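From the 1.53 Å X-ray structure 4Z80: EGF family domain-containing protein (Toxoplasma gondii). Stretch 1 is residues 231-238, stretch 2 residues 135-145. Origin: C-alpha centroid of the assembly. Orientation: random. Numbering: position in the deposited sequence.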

ATOM      1  N   CYS A 231      27.047   5.937  12.297  1.00 17.77           N
ATOM      2  CA  CYS A 231      27.356   6.162  13.705  1.00 16.64           C
ATOM      3  C   CYS A 231      26.766   7.450  14.272  1.00 15.07           C
ATOM      4  O   CYS A 231      26.559   8.418  13.538  1.00 17.47           O
ATOM      5  CB  CYS A 231      28.871   6.162  13.905  1.00 18.34           C
ATOM      6  SG  CYS A 231      29.604   4.524  13.663  1.00 21.56           S
ATOM      7  N   PRO A 232      26.486   7.467  15.588  1.00 14.79           N
ATOM      8  CA  PRO A 232      25.985   8.694  16.221  1.00 14.73           C
ATOM      9  C   PRO A 232      27.048   9.781  16.286  1.00 19.28           C
ATOM     10  O   PRO A 232      28.235   9.467  16.204  1.00 17.96           O
ATOM     11  CB  PRO A 232      25.598   8.243  17.639  1.00 17.87           C
ATOM     12  CG  PRO A 232      25.692   6.738  17.641  1.00 19.81           C
ATOM     13  CD  PRO A 232      26.625   6.361  16.553  1.00 18.15           C
ATOM     14  N   PRO A 233      26.636  11.045  16.459  1.00 18.10           N
ATOM     15  CA  PRO A 233      25.258  11.530  16.611  1.00 18.75           C
ATOM     16  C   PRO A 233      24.531  11.718  15.285  1.00 18.56           C
ATOM     17  O   PRO A 233      25.150  11.677  14.224  1.00 17.90           O
ATOM     18  CB  PRO A 233      25.448  12.873  17.317  1.00 21.47           C
ATOM     19  CG  PRO A 233      26.756  13.354  16.807  1.00 21.02           C
ATOM     20  CD  PRO A 233      27.614  12.131  16.652  1.00 19.67           C
ATOM     21  N   TYR A 234      23.220  11.928  15.362  1.00 17.08           N
ATOM     22  CA  TYR A 234      22.385  12.082  14.180  1.00 17.25           C
ATOM     23  C   TYR A 234      21.746  13.458  14.175  1.00 16.60           C
ATOM     24  O   TYR A 234      21.620  14.095  15.222  1.00 20.20           O
ATOM     25  CB  TYR A 234      21.310  10.979  14.142  1.00 15.11           C
ATOM     26  CG  TYR A 234      21.907   9.604  14.298  1.00 13.91           C
ATOM     27  CD1 TYR A 234      22.517   8.970  13.226  1.00 14.09           C
ATOM     28  CD2 TYR A 234      21.895   8.954  15.526  1.00 15.05           C
ATOM     29  CE1 TYR A 234      23.090   7.732  13.363  1.00 14.28           C
ATOM     30  CE2 TYR A 234      22.456   7.710  15.673  1.00 13.76           C
ATOM     31  CZ  TYR A 234      23.060   7.105  14.588  1.00 13.92           C
ATOM     32  OH  TYR A 234      23.640   5.863  14.730  1.00 16.50           O
ATOM     33  N   ASN A 235      21.353  13.917  12.994  1.00 15.37           N
ATOM     34  CA  ASN A 235      20.700  15.211  12.863  1.00 17.96           C
ATOM     35  C   ASN A 235      19.594  15.120  11.829  1.00 16.14           C
ATOM     36  O   ASN A 235      19.675  15.713  10.762  1.00 16.73           O
ATOM     37  CB  ASN A 235      21.720  16.297  12.486  1.00 17.11           C
ATOM     38  CG  ASN A 235      21.181  17.709  12.693  1.00 20.34           C
ATOM     39  OD1 ASN A 235      20.266  17.931  13.488  1.00 24.33           O
ATOM     40  ND2 ASN A 235      21.756  18.670  11.981  1.00 24.18           N
ATOM     41  N   PRO A 236      18.547  14.345  12.146  1.00 17.22           N
ATOM     42  CA  PRO A 236      17.403  14.276  11.240  1.00 16.66           C
ATOM     43  C   PRO A 236      16.675  15.620  11.208  1.00 17.89           C
ATOM     44  O   PRO A 236      16.868  16.432  12.116  1.00 20.26           O
ATOM     45  CB  PRO A 236      16.542  13.161  11.850  1.00 17.47           C
ATOM     46  CG  PRO A 236      16.883  13.181  13.300  1.00 19.26           C
ATOM     47  CD  PRO A 236      18.345  13.525  13.355  1.00 19.45           C
ATOM     48  N   PRO A 237      15.847  15.859  10.185  1.00 19.29           N
ATOM     49  CA  PRO A 237      15.559  14.931   9.090  1.00 15.42           C
ATOM     50  C   PRO A 237      16.617  14.961   7.991  1.00 18.56           C
ATOM     51  O   PRO A 237      17.292  15.973   7.796  1.00 18.99           O
ATOM     52  CB  PRO A 237      14.204  15.427   8.572  1.00 19.23           C
ATOM     53  CG  PRO A 237      14.223  16.890   8.851  1.00 21.87           C
ATOM     54  CD  PRO A 237      15.023  17.082  10.105  1.00 22.92           C
ATOM     55  N   HIS A 238      16.755  13.837   7.299  1.00 16.18           N
ATOM     56  CA  HIS A 238      17.613  13.710   6.130  1.00 16.36           C
ATOM     57  C   HIS A 238      16.743  13.610   4.885  1.00 19.33           C
ATOM     58  O   HIS A 238      15.742  12.895   4.900  1.00 21.76           O
ATOM     59  CB  HIS A 238      18.496  12.470   6.265  1.00 18.14           C
ATOM     60  CG  HIS A 238      19.209  12.097   5.004  1.00 23.02           C
ATOM     61  ND1 HIS A 238      20.293  12.799   4.527  1.00 25.51           N
ATOM     62  CD2 HIS A 238      18.991  11.093   4.122  1.00 25.07           C
ATOM     63  CE1 HIS A 238      20.713  12.245   3.404  1.00 27.19           C
ATOM     64  NE2 HIS A 238      19.940  11.207   3.136  1.00 25.45           N
TER
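Stretch 2 (135-145) SRADPGAAEVA

Stretch 2 packs along stretch 1 as an irregular segment, and the two stretches run in the same general direction: the nearest CA pairs advance together, from Pro232 and Ser135 (6.3 Å) through Tyr234 and Ala142 (5.3 Å) to Pro237 and Val144 (5.3 Å). Neither stretch forms a regular helix or strand. The register is uneven, because stretch 2 advances by seven residues from Ser135 to Ala142 while stretch 1 advances by two, from Pro232 to Tyr234. No direct hydrogen bond joins the stretches, and the 412 Å² they bury together comes from van der Waals contacts of proline, tyrosine and alanine side chains, with several backbone carbonyls packed on the proline rings.

Ser135 opens the contact in an extended conformation. Its carbonyl O lies 3.4 Å from Pro232 CD and is covered by the contact without finding a polar partner, whereas its OG sits 3.8 Å from Pro232 CB. Water 1 links the two backbones here: it donates to Pro232 O at 2.8 Å and accepts a weak hydrogen bond from Ser135 N at 3.3 Å. Arg136, also extended, directs its CA-to-CB bond away from stretch 1 and contributes its backbone, with its O 3.8 Å from Pro232 CG. The CA-to-CB bond of Ala137 points toward stretch 1, and its methyl touches two residues, with CB 3.6 Å from Pro232 CG and 3.9 Å from Tyr234 CE2, at the edge of the tyrosine ring.

The chain then loops out of contact. Asp138 to Ala141 form a type II beta turn, closed by a hydrogen bond from Ala141 N to Asp138 O (3.0 Å); Gly140 adopts a positive phi of 111°, at which a side chain would be jammed against the preceding carbonyl. An overlapping type I turn from Gly140 to Glu143, with Glu143 N bonded to Gly140 O at 3.1 Å, brings the backbone back to stretch 1. Ala141 CB approaches Tyr234 CD2 at 4.1 Å. Ala142 makes the closer contact: its CB lies over one face of the Tyr234 ring, 3.7 Å from the centroid and 16° off the normal, a CH-pi interaction.

The end of the second turn also brings the backbone of stretch 2 against Pro236. Ala142 O is 3.6 Å from Pro236 CB, and Glu143 O is 3.3 Å from Pro236 CG, while the Glu143 carboxylate is hydrogen-bonded elsewhere in the structure. Val144 completes the contact, placing its CA 4.2 Å from Pro236 CB and its CG1 4.3 Å from Pro237 CB.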

ATOM      1  N   SER A 135      30.532   6.062  19.774  1.00 21.95           N
ATOM      2  CA  SER A 135      29.492   6.115  20.797  1.00 25.63           C
ATOM      3  C   SER A 135      28.281   5.280  20.410  1.00 27.92           C
ATOM      4  O   SER A 135      28.120   4.884  19.253  1.00 22.80           O
ATOM      5  CB  SER A 135      29.062   7.558  21.059  1.00 32.04           C
ATOM      6  OG  SER A 135      28.629   8.189  19.867  1.00 38.71           O
ATOM      7  N   ARG A 136      27.446   5.012  21.408  1.00 29.40           N
ATOM      8  CA  ARG A 136      26.214   4.257  21.227  1.00 29.87           C
ATOM      9  C   ARG A 136      25.021   5.201  21.068  1.00 25.04           C
ATOM     10  O   ARG A 136      25.115   6.400  21.345  1.00 22.41           O
ATOM     11  CB  ARG A 136      25.984   3.320  22.417  1.00 33.35           C
ATOM     12  CG  ARG A 136      25.795   4.054  23.742  1.00 50.98           C
ATOM     13  CD  ARG A 136      25.456   3.106  24.884  1.00 59.25           C
ATOM     14  NE  ARG A 136      25.277   3.822  26.148  1.00 70.18           N
ATOM     15  CZ  ARG A 136      26.259   4.115  26.997  1.00 70.97           C
ATOM     16  NH1 ARG A 136      27.510   3.755  26.730  1.00 68.92           N
ATOM     17  NH2 ARG A 136      25.993   4.770  28.120  1.00 72.04           N
ATOM     18  N   ALA A 137      23.902   4.647  20.614  1.00 23.18           N
ATOM     19  CA  ALA A 137      22.643   5.376  20.537  1.00 21.23           C
ATOM     20  C   ALA A 137      21.510   4.363  20.557  1.00 22.93           C
ATOM     21  O   ALA A 137      21.661   3.252  20.045  1.00 25.36           O
ATOM     22  CB  ALA A 137      22.578   6.232  19.283  1.00 21.87           C
ATOM     23  N   ASP A 138      20.384   4.748  21.145  1.00 22.62           N
ATOM     24  CA  ASP A 138      19.211   3.882  21.181  1.00 24.10           C
ATOM     25  C   ASP A 138      18.514   3.895  19.825  1.00 22.77           C
ATOM     26  O   ASP A 138      18.511   4.922  19.149  1.00 19.71           O
ATOM     27  CB  ASP A 138      18.224   4.332  22.259  1.00 28.26           C
ATOM     28  CG  ASP A 138      18.815   4.291  23.658  1.00 40.54           C
ATOM     29  OD1 ASP A 138      19.701   3.450  23.916  1.00 42.59           O
ATOM     30  OD2 ASP A 138      18.378   5.103  24.503  1.00 50.59           O
ATOM     31  N   PRO A 139      17.922   2.756  19.428  1.00 21.30           N
ATOM     32  CA  PRO A 139      17.021   2.759  18.269  1.00 16.05           C
ATOM     33  C   PRO A 139      15.987   3.872  18.387  1.00 21.35           C
ATOM     34  O   PRO A 139      15.374   4.035  19.447  1.00 22.00           O
ATOM     35  CB  PRO A 139      16.366   1.375  18.330  1.00 22.79           C
ATOM     36  CG  PRO A 139      17.387   0.517  18.984  1.00 25.93           C
ATOM     37  CD  PRO A 139      18.078   1.405  19.996  1.00 25.39           C
ATOM     38  N   GLY A 140      15.813   4.628  17.307  1.00 17.61           N
ATOM     39  CA  GLY A 140      14.966   5.804  17.296  1.00 17.46           C
ATOM     40  C   GLY A 140      15.768   7.089  17.169  1.00 15.88           C
ATOM     41  O   GLY A 140      15.276   8.079  16.642  1.00 15.47           O
ATOM     42  N   ALA A 141      17.010   7.073  17.644  1.00 16.35           N
ATOM     43  CA  ALA A 141      17.818   8.288  17.705  1.00 17.73           C
ATOM     44  C   ALA A 141      18.045   8.937  16.345  1.00 14.32           C
ATOM     45  O   ALA A 141      18.190  10.152  16.260  1.00 16.71           O
ATOM     46  CB  ALA A 141      19.156   7.982  18.356  1.00 16.77           C
ATOM     47  N   ALA A 142      18.072   8.138  15.280  1.00 13.67           N
ATOM     48  CA  ALA A 142      18.348   8.672  13.946  1.00 12.69           C
ATOM     49  C   ALA A 142      17.085   9.064  13.173  1.00 12.88           C
ATOM     50  O   ALA A 142      17.169   9.640  12.084  1.00 14.03           O
ATOM     51  CB  ALA A 142      19.142   7.662  13.130  1.00 14.50           C
ATOM     52  N   GLU A 143      15.920   8.745  13.731  1.00 13.68           N
ATOM     53  CA  GLU A 143      14.661   8.857  12.995  1.00 15.09           C
ATOM     54  C   GLU A 143      14.079  10.269  13.013  1.00 13.30           C
ATOM     55  O   GLU A 143      14.445  11.092  13.849  1.00 14.15           O
ATOM     56  CB  GLU A 143      13.652   7.852  13.569  1.00 14.51           C
ATOM     57  CG  GLU A 143      14.157   6.409  13.428  1.00 14.94           C
ATOM     58  CD  GLU A 143      13.257   5.368  14.063  1.00 15.83           C
ATOM     59  OE1 GLU A 143      12.373   5.735  14.867  1.00 15.54           O
ATOM     60  OE2 GLU A 143      13.444   4.172  13.755  1.00 14.44           O
ATOM     61  N   VAL A 144      13.191  10.558  12.066  1.00 14.15           N
ATOM     62  CA  VAL A 144      12.514  11.848  12.063  1.00 12.47           C
ATOM     63  C   VAL A 144      11.825  12.061  13.408  1.00 15.96           C
ATOM     64  O   VAL A 144      11.382  11.105  14.049  1.00 15.35           O
ATOM     65  CB  VAL A 144      11.485  11.963  10.908  1.00 13.31           C
ATOM     66  CG1 VAL A 144      12.170  11.794   9.559  1.00 15.19           C
ATOM     67  CG2 VAL A 144      10.362  10.953  11.065  1.00 16.87           C
ATOM     68  N   ALA A 145      11.747  13.316  13.841  1.00 13.64           N
ATOM     69  CA  ALA A 145      11.152  13.638  15.130  1.00 14.61           C
ATOM     70  C   ALA A 145       9.735  13.078  15.185  1.00 11.80           C
ATOM     71  O   ALA A 145       9.024  13.107  14.184  1.00 13.02           O
ATOM     72  CB  ALA A 145      11.138  15.145  15.356  1.00 15.46           C
TER
HETATM   73  O   HOH W   1      30.039   7.470  16.795  1.00 23.87           O